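Local coordinates for protein PilM (Escherichia coli, PDB 3EOI) that is of unknown function but is plasmid-encoded, belongs to the PilM family and is probably connected with pilus formation, at residues Q16-F21 against L82-D87. Numbering follows the deposited sequence.
Sequences QQAADF and LEQSGD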
ATOM      1  N   GLN A  16       7.768   1.479  10.915  1.00  8.43           N
ATOM      2  CA  GLN A  16       8.588   1.125   9.777  1.00  9.40           C
ATOM      3  C   GLN A  16       7.743   0.650   8.579  1.00 10.68           C
ATOM      4  O   GLN A  16       8.024   0.979   7.419  1.00 11.46           O
ATOM      5  CB  GLN A  16       9.567   0.033  10.157  1.00 11.99           C
ATOM      6  CG  GLN A  16      10.616  -0.225   9.057  1.00 20.13           C
ATOM      7  CD  GLN A  16      11.541   0.996   8.832  1.00 15.32           C
ATOM      8  OE1 GLN A  16      12.090   1.583   9.775  1.00 20.38           O
ATOM      9  NE2 GLN A  16      11.676   1.402   7.557  1.00 21.13           N
ATOM     10  N   GLN A  17       6.655  -0.081   8.845  1.00  9.73           N
ATOM     11  CA  GLN A  17       5.734  -0.483   7.791  1.00  9.90           C
ATOM     12  C   GLN A  17       5.152   0.744   7.103  1.00  8.24           C
ATOM     13  O   GLN A  17       5.051   0.766   5.859  1.00  9.27           O
ATOM     14  CB  GLN A  17       4.616  -1.268   8.407  1.00 11.35           C
ATOM     15  CG  GLN A  17       3.462  -1.552   7.470  1.00 18.25           C
ATOM     16  CD  GLN A  17       3.812  -2.533   6.405  1.00 16.24           C
ATOM     17  OE1 GLN A  17       3.514  -3.759   6.511  1.00 19.45           O
ATOM     18  NE2 GLN A  17       4.421  -2.018   5.330  1.00 18.07           N
ATOM     19  N   ALA A  18       4.760   1.808   7.842  1.00  6.51           N
ATOM     20  CA  ALA A  18       4.196   2.952   7.184  1.00  7.65           C
ATOM     21  C   ALA A  18       5.252   3.669   6.395  1.00  8.56           C
ATOM     22  O   ALA A  18       4.955   4.165   5.293  1.00  9.75           O
ATOM     23  CB  ALA A  18       3.608   3.911   8.254  1.00  8.50           C
ATOM     24  N   ALA A  19       6.469   3.765   6.944  1.00  7.60           N
ATOM     25  CA  ALA A  19       7.510   4.472   6.205  1.00  7.85           C
ATOM     26  C   ALA A  19       7.832   3.750   4.913  1.00  8.22           C
ATOM     27  O   ALA A  19       7.966   4.406   3.828  1.00  8.68           O
ATOM     28  CB  ALA A  19       8.794   4.646   7.071  1.00  8.51           C
ATOM     29  N   ASP A  20       7.916   2.414   4.993  1.00  8.49           N
ATOM     30  CA  ASP A  20       8.125   1.628   3.759  1.00  9.46           C
ATOM     31  C   ASP A  20       6.993   1.801   2.727  1.00  8.81           C
ATOM     32  O   ASP A  20       7.232   1.957   1.506  1.00  9.43           O
ATOM     33  CB  ASP A  20       8.273   0.131   4.042  1.00 12.75           C
ATOM     34  CG  ASP A  20       9.495  -0.197   4.903  1.00 15.88           C
ATOM     35  OD1 ASP A  20      10.353   0.681   5.067  1.00 17.01           O
ATOM     36  OD2 ASP A  20       9.613  -1.380   5.348  1.00 18.62           O
ATOM     37  N   PHE A  21       5.755   1.699   3.216  1.00  8.97           N
ATOM     38  CA  PHE A  21       4.576   1.902   2.366  1.00  8.02           C
ATOM     39  C   PHE A  21       4.700   3.275   1.649  1.00  8.01           C
ATOM     40  O   PHE A  21       4.484   3.425   0.414  1.00  8.90           O
ATOM     41  CB  PHE A  21       3.334   1.859   3.264  1.00  8.52           C
ATOM     42  CG  PHE A  21       2.013   1.854   2.535  1.00 10.15           C
ATOM     43  CD1 PHE A  21       1.565   3.002   1.847  1.00  8.29           C
ATOM     44  CD2 PHE A  21       1.209   0.696   2.521  1.00  8.75           C
ATOM     45  CE1 PHE A  21       0.369   2.994   1.181  1.00 10.19           C
ATOM     46  CE2 PHE A  21      -0.078   0.710   1.865  1.00 11.06           C
ATOM     47  CZ  PHE A  21      -0.478   1.885   1.173  1.00 10.45           C
ATOM     48  N   LEU A  82      -1.118   8.170   7.820  1.00  8.48           N
ATOM     49  CA  LEU A  82      -1.555   9.586   7.764  1.00  8.57           C
ATOM     50  C   LEU A  82      -0.520  10.547   8.389  1.00 10.07           C
ATOM     51  O   LEU A  82      -0.166  11.627   7.861  1.00 10.26           O
ATOM     52  CB  LEU A  82      -2.946   9.719   8.421  1.00  8.95           C
ATOM     53  CG  LEU A  82      -3.994   9.017   7.568  1.00 10.69           C
ATOM     54  CD1 LEU A  82      -5.292   8.847   8.351  1.00  9.84           C
ATOM     55  CD2 LEU A  82      -4.174   9.877   6.285  1.00 10.90           C
ATOM     56  N   GLU A  83       0.024  10.173   9.532  1.00  9.39           N
ATOM     57  CA  GLU A  83       1.058  11.022  10.093  1.00  8.89           C
ATOM     58  C   GLU A  83       2.226  11.247   9.131  1.00  8.66           C
ATOM     59  O   GLU A  83       2.707  12.373   8.991  1.00  9.62           O
ATOM     60  CB  GLU A  83       1.627  10.355  11.363  1.00  8.60           C
ATOM     61  CG  GLU A  83       2.699  11.197  12.034  1.00 10.51           C
ATOM     62  CD  GLU A  83       3.231  10.559  13.291  1.00 11.63           C
ATOM     63  OE1 GLU A  83       3.072   9.328  13.467  1.00 12.70           O
ATOM     64  OE2 GLU A  83       3.841  11.298  14.072  1.00 10.51           O
ATOM     65  N   GLN A  84       2.735  10.171   8.569  1.00  7.19           N
ATOM     66  CA  GLN A  84       3.993  10.245   7.805  1.00  7.54           C
ATOM     67  C   GLN A  84       3.759  10.826   6.411  1.00  8.97           C
ATOM     68  O   GLN A  84       4.710  11.082   5.694  1.00 11.24           O
ATOM     69  CB  GLN A  84       4.642   8.865   7.731  1.00  7.79           C
ATOM     70  CG  GLN A  84       5.163   8.397   9.131  1.00  8.48           C
ATOM     71  CD  GLN A  84       5.889   7.061   9.009  1.00  7.65           C
ATOM     72  OE1 GLN A  84       6.511   6.787   7.975  1.00  9.30           O
ATOM     73  NE2 GLN A  84       5.817   6.242  10.056  1.00  9.33           N
ATOM     74  N   SER A  85       2.488  11.029   6.050  1.00  8.16           N
ATOM     75  CA  SER A  85       2.114  11.716   4.786  1.00  9.37           C
ATOM     76  C   SER A  85       1.443  13.090   5.051  1.00 10.26           C
ATOM     77  O   SER A  85       0.844  13.686   4.150  1.00 10.21           O
ATOM     78  CB  SER A  85       1.184  10.798   3.962  1.00  9.07           C
ATOM     79  OG  SER A  85      -0.116  10.763   4.555  1.00  9.17           O
ATOM     80  N   GLY A  86       1.539  13.623   6.274  1.00 10.15           N
ATOM     81  CA  GLY A  86       1.005  14.966   6.562  1.00 10.27           C
ATOM     82  C   GLY A  86      -0.497  14.982   6.307  1.00 11.12           C
ATOM     83  O   GLY A  86      -1.079  15.970   5.876  1.00 11.38           O
ATOM     84  N   ASP A  87      -1.130  13.840   6.536  1.00 10.16           N
ATOM     85  CA  ASP A  87      -2.575  13.667   6.371  1.00 10.77           C
ATOM     86  C   ASP A  87      -3.045  13.706   4.961  1.00 11.58           C
ATOM     87  O   ASP A  87      -4.267  13.861   4.699  1.00 14.57           O
ATOM     88  CB  ASP A  87      -3.340  14.732   7.178  1.00 15.76           C
ATOM     89  CG  ASP A  87      -3.173  14.536   8.657  1.00 43.43           C
ATOM     90  OD1 ASP A  87      -3.205  13.376   9.105  1.00 21.82           O
ATOM     91  OD2 ASP A  87      -2.977  15.512   9.390  1.00 21.79           O
TER
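Between segments 16-21 and 82-87 the backbones come nearest at A19 and Q84, whose CA atoms lie 6.9 Å apart, and one long side chain crosses the gap. Q84 has CG anti to its carbonyl carbon (chi1 -68°) and runs on extended through CD (chi2 -176°), a shape that carries the carboxamide up to the surface of the other helix, where it lies against the small side chains of A18 and A19. Q84 OE1 comes down on A19, 3.1 Å from A19 CA and 3.3 Å from A19 CB; A19 N is also near, but the angle is too poor for a hydrogen bond. On the other branch Q84 NE2 lies 3.7 Å from A18 CB and donates to the backbone oxygen of T15, one residue before 16-21, which probably sets which way the amide is turned. A leucine here would probably leave the T15 carbonyl without this donor and the end of helix 77-84 less firmly tied to helix 10-34. Just beyond Q84 a Schellman motif ends helix 77-84: G86, at positive phi, donates from its N to E83 O (3.2 Å), and D87 N reaches L82 O (2.8 Å). The contact lies at the border of a larger packing zone in which A18 also touches A80 and L81 of helix 77-84, while F21 meets L81 and, on strand 66-72, V69 and A71, so that the long helix 10-34 rests against both helix 77-84 and the antiparallel sheet.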